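Side-chain contacts in inositol monophosphatase family protein (Staphylococcus aureus subsp. aureus MSSA476, PDB 4I3Y), which probably hydrolyses inositol monophosphate to inositol and phosphate with magnesium ions in its active site, a reaction lithium inhibits in this family: residues K17-W22 against H89-D94; L113-F116 against M122-Y125. All blocks are in the same frame, centred on the assembly; numbering follows the deposited sequence.

Contact 1 of 2, residues K17-W22 against H89-D94. With MG (magnesium ion), chain D.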
# COMPACT_ATOMS: atom_id res chain seq x y z
N LYS A 17 -4.16 -3.66 28.93
CA LYS A 17 -5.57 -3.32 28.96
C LYS A 17 -5.79 -1.81 28.93
O LYS A 17 -6.60 -1.30 28.11
CB LYS A 17 -6.24 -3.93 30.20
CG LYS A 17 -7.69 -3.47 30.39
CD LYS A 17 -8.49 -4.56 31.09
CE LYS A 17 -9.82 -4.06 31.65
NZ LYS A 17 -10.92 -4.70 30.88
N LEU A 18 -5.05 -1.07 29.77
CA LEU A 18 -5.16 0.44 29.71
C LEU A 18 -4.79 1.02 28.32
O LEU A 18 -5.46 1.94 27.82
CB LEU A 18 -4.30 1.12 30.75
CG LEU A 18 -4.80 1.60 32.12
CD1 LEU A 18 -6.24 1.25 32.36
CD2 LEU A 18 -3.84 1.21 33.26
N ILE A 19 -3.70 0.54 27.74
CA ILE A 19 -3.21 1.13 26.49
C ILE A 19 -4.21 0.80 25.36
O ILE A 19 -4.66 1.72 24.63
CB ILE A 19 -1.82 0.60 26.11
CG1 ILE A 19 -0.74 1.01 27.12
CG2 ILE A 19 -1.40 1.16 24.75
CD1 ILE A 19 -0.50 2.51 27.12
N CYS A 20 -4.57 -0.49 25.23
CA CYS A 20 -5.45 -0.88 24.14
C CYS A 20 -6.71 -0.09 24.24
O CYS A 20 -7.29 0.29 23.23
CB CYS A 20 -5.83 -2.35 24.15
SG CYS A 20 -4.52 -3.43 23.67
N SER A 21 -7.17 0.14 25.45
CA SER A 21 -8.41 0.89 25.67
C SER A 21 -8.29 2.41 25.25
O SER A 21 -9.18 2.99 24.56
CB SER A 21 -8.83 0.66 27.13
OG SER A 21 -9.96 1.44 27.38
N TRP A 22 -7.16 3.03 25.59
CA TRP A 22 -6.91 4.42 25.18
C TRP A 22 -6.80 4.49 23.64
O TRP A 22 -7.34 5.38 23.05
CB TRP A 22 -5.65 5.00 25.85
CG TRP A 22 -5.35 6.41 25.40
CD1 TRP A 22 -5.84 7.56 25.94
CD2 TRP A 22 -4.46 6.83 24.33
NE1 TRP A 22 -5.31 8.66 25.32
CE2 TRP A 22 -4.48 8.25 24.31
CE3 TRP A 22 -3.68 6.14 23.38
CZ2 TRP A 22 -3.77 9.00 23.38
CZ3 TRP A 22 -2.97 6.89 22.44
CH2 TRP A 22 -3.02 8.33 22.46
N HIS A 89 11.12 3.58 33.47
CA HIS A 89 9.84 3.41 32.74
C HIS A 89 9.77 4.39 31.59
O HIS A 89 9.58 5.58 31.79
CB HIS A 89 8.64 3.60 33.70
CG HIS A 89 8.64 2.64 34.84
ND1 HIS A 89 8.42 1.28 34.67
CD2 HIS A 89 8.87 2.82 36.16
CE1 HIS A 89 8.49 0.68 35.84
NE2 HIS A 89 8.75 1.59 36.77
N LEU A 90 9.93 3.89 30.37
CA LEU A 90 9.95 4.80 29.23
C LEU A 90 9.00 4.37 28.12
O LEU A 90 9.05 3.22 27.67
CB LEU A 90 11.33 4.80 28.63
CG LEU A 90 11.42 5.70 27.38
CD1 LEU A 90 11.17 7.17 27.58
CD2 LEU A 90 12.75 5.44 26.72
N TRP A 91 8.19 5.32 27.69
CA TRP A 91 7.32 5.18 26.52
C TRP A 91 7.92 5.93 25.31
O TRP A 91 8.26 7.10 25.42
CB TRP A 91 5.92 5.75 26.83
CG TRP A 91 5.22 4.85 27.83
CD1 TRP A 91 5.35 4.89 29.21
CD2 TRP A 91 4.37 3.72 27.54
NE1 TRP A 91 4.59 3.86 29.80
CE2 TRP A 91 3.98 3.14 28.81
CE3 TRP A 91 3.87 3.16 26.36
CZ2 TRP A 91 3.10 2.03 28.91
CZ3 TRP A 91 3.02 2.06 26.44
CH2 TRP A 91 2.65 1.49 27.73
N ILE A 92 8.02 5.25 24.17
CA ILE A 92 8.39 5.99 22.96
C ILE A 92 7.15 6.08 22.07
O ILE A 92 6.42 5.08 21.88
CB ILE A 92 9.55 5.35 22.24
CG1 ILE A 92 10.75 5.26 23.18
CG2 ILE A 92 9.83 6.13 20.94
CD1 ILE A 92 12.04 4.81 22.51
N MET A 93 6.83 7.29 21.59
CA MET A 93 5.61 7.44 20.77
C MET A 93 5.81 8.16 19.45
O MET A 93 6.33 9.28 19.42
CB MET A 93 4.51 8.19 21.52
CG MET A 93 3.20 8.36 20.73
SD MET A 93 2.00 9.40 21.63
CE MET A 93 0.50 8.56 21.16
N ASP A 94 5.28 7.56 18.38
CA ASP A 94 5.07 8.30 17.13
C ASP A 94 3.56 8.55 16.99
O ASP A 94 2.81 7.59 16.72
CB ASP A 94 5.56 7.48 15.95
CG ASP A 94 5.72 8.31 14.72
OD1 ASP A 94 5.04 9.35 14.60
OD2 ASP A 94 6.60 7.93 13.94
MG MG D . 5.19 10.71 13.19
O HOH W 1 4.05 12.33 14.31

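Contact 2 of 2, residues L113-F116 against M122-Y125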
# COMPACT_ATOMS: atom_id res chain seq x y z
N LEU A 113 3.44 2.99 19.52
CA LEU A 113 3.77 3.10 20.98
C LEU A 113 4.64 1.97 21.42
O LEU A 113 4.42 0.83 21.00
CB LEU A 113 2.50 3.02 21.85
CG LEU A 113 1.78 4.32 22.05
CD1 LEU A 113 0.37 4.07 22.62
CD2 LEU A 113 2.58 5.31 22.93
N ALA A 114 5.61 2.26 22.30
CA ALA A 114 6.47 1.20 22.82
C ALA A 114 6.92 1.58 24.24
O ALA A 114 7.32 2.75 24.50
CB ALA A 114 7.68 0.97 21.91
N TYR A 115 6.80 0.59 25.14
CA TYR A 115 7.18 0.71 26.53
C TYR A 115 8.43 -0.15 26.83
O TYR A 115 8.49 -1.37 26.58
CB TYR A 115 6.00 0.28 27.42
CG TYR A 115 6.34 0.06 28.88
CD1 TYR A 115 6.78 1.13 29.68
CD2 TYR A 115 6.19 -1.23 29.48
CE1 TYR A 115 7.07 0.94 31.06
CE2 TYR A 115 6.47 -1.45 30.85
CZ TYR A 115 6.90 -0.37 31.65
OH TYR A 115 7.22 -0.57 32.99
N PHE A 116 9.38 0.50 27.47
CA PHE A 116 10.66 -0.09 27.77
C PHE A 116 10.83 0.00 29.28
O PHE A 116 10.66 1.08 29.87
CB PHE A 116 11.82 0.70 27.09
CG PHE A 116 11.81 0.60 25.60
CD1 PHE A 116 12.55 -0.39 24.96
CD2 PHE A 116 11.00 1.44 24.85
CE1 PHE A 116 12.52 -0.53 23.59
CE2 PHE A 116 10.97 1.31 23.46
CZ PHE A 116 11.72 0.34 22.83
N MET A 122 8.93 -4.23 26.65
CA MET A 122 7.89 -5.00 27.33
C MET A 122 6.53 -4.98 26.59
O MET A 122 5.85 -6.02 26.54
CB MET A 122 7.69 -4.49 28.77
CG MET A 122 8.92 -4.61 29.68
SD MET A 122 9.48 -6.32 29.77
CE MET A 122 10.88 -6.24 30.88
N LEU A 123 6.12 -3.80 26.09
CA LEU A 123 4.83 -3.62 25.35
C LEU A 123 5.09 -2.79 24.08
O LEU A 123 5.85 -1.82 24.10
CB LEU A 123 3.76 -2.91 26.18
CG LEU A 123 3.30 -3.54 27.49
CD1 LEU A 123 2.41 -2.53 28.25
CD2 LEU A 123 2.59 -4.88 27.31
N SER A 124 4.49 -3.21 22.98
CA SER A 124 4.59 -2.48 21.68
C SER A 124 3.28 -2.42 20.95
O SER A 124 2.51 -3.36 21.02
CB SER A 124 5.63 -3.13 20.78
OG SER A 124 6.89 -3.05 21.42
N TYR A 125 3.04 -1.32 20.24
CA TYR A 125 1.78 -1.10 19.59
C TYR A 125 2.00 -0.39 18.26
O TYR A 125 2.71 0.63 18.23
CB TYR A 125 0.86 -0.18 20.45
CG TYR A 125 0.57 -0.79 21.81
CD1 TYR A 125 -0.43 -1.75 21.96
CD2 TYR A 125 1.38 -0.49 22.90
CE1 TYR A 125 -0.65 -2.37 23.19
CE2 TYR A 125 1.22 -1.12 24.11
CZ TYR A 125 0.18 -2.02 24.26
OH TYR A 125 0.01 -2.57 25.47

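Contact 1 of 2, residues K17-W22 against H89-D94
Two torsions of Ile19 decide where it meets Trp91: CG1 leaves the backbone opposite the carbonyl carbon, and a second turn at chi2 (-67°) brings CD1 round to the benzo end of the indole. Trp91 extends from the strand to meet it from the opposite direction, and Ile19 CD1 ends 3.4 Å from its CH2 and 3.6 Å from its CZ3. CG1 of Ile19 is nearly as close, 3.5 Å from Trp91 CH2, showing that the shaft of the branch as well as its end presses on this corner of the ring. A second pair forms nearly one helical turn on. Trp22 holds CG anti to its own N (chi1 178°), extending its six-membered ring to meet Met93, whose chain runs straight until chi3 bends it (-144°). The methyl CE thus lies 3.8 Å from Trp22 CH2 and slightly farther from CZ3.

The spacing fits helix-on-sheet packing: Ile19 and Trp22, three apart on helix 12-35, face Trp91 and Met93, two apart on strand 89-97, with the nearest CA atoms, those of Ile19 and Trp91, 11.3 Å apart. This is one layer boundary of the stacked alpha/beta architecture of the inositol monophosphatase family. Helix 51-67 shares the same boundary, Phe60 and Phe63 meeting the Trp22 ring. The indole nitrogen of Trp91, a buried residue, is satisfied by a hydrogen bond with His71 ND1. Directly after Met93 the strand enters the family's DPIDGT signature at Asp94, whose OD1 binds a magnesium ion at 2.0 Å, with Glu76, the carbonyl of Ile96 and a water among the other ligands.

Contact 2 of 2, residues L113-F116 against M122-Y125
Tyr115 and Leu123 face each other at the apolar centre, with 4.1 Å between their CB atoms. Tyr115 has CG anti to its backbone N (chi1 167°), which swings the ring toward the start of the partner strand; there its CD2 lies 3.7 Å from Met122 CB, the two side chains crossing at a slant. Leu123 CD1 also comes near the CD2 corner of that ring. Farther along the same face, Leu113 CB packs 3.8 Å from CD2 of Tyr125. Helix 12-35 covers this face, with Leu12 and Ile15 on Leu123 and Leu23 on Leu113, whereas the small Ala114 and Ser124 side chains form a close pair on the other face, where Ala217 lies against Ala114.

The two segments belong to the arms of an antiparallel beta hairpin, strands 110-117 and 120-128, in the interior of the seven-stranded sheet. Leu113 and Tyr125 form a hydrogen-bonded pair: Leu113 N donates to Tyr125 O at 2.8 Å, and Tyr125 N to Leu113 O at 2.7 Å. Tyr115 N likewise donates to Leu123 O, at 2.8 Å. Near the turn the regular pattern is interrupted by a classic beta bulge, in which Met122 and Leu123 both stand opposite Tyr115. Tyr115 O accepts Met122 N at 2.9 Å and, weakly, Leu123 N at 3.4 Å. The extra residue is accommodated by a psi near the helical value at Met122 (phi -114°, psi -43°), as expected at the first position of a classic bulge. At the polar ends, both phenol groups are bound beyond the hairpin: Tyr115 OH hydrogen-bonds with His89 ND1, and Tyr125 OH with Asp16 OD1 on the covering helix.

The centres of the two contacts lie about 7 Å apart, and along the chain contact 1 closes before contact 2 opens. They share the seven-stranded sheet, in which strand 89-97 of contact 1 neighbours strand 110-117 of contact 2. Probable backbone hydrogen bonds join the two, Ile92 N to Ala114 O at 2.6 Å and Phe116 N to Leu90 O at 2.7 Å. Helix 12-35 spans both: its Ile19, besides its place in contact 1, sets CG2 3.5 Å from Tyr125 CE2. Three consecutive strands and one covering helix therefore form a single continuous core, and the strand of contact 1 carries that core to the magnesium site at Asp94.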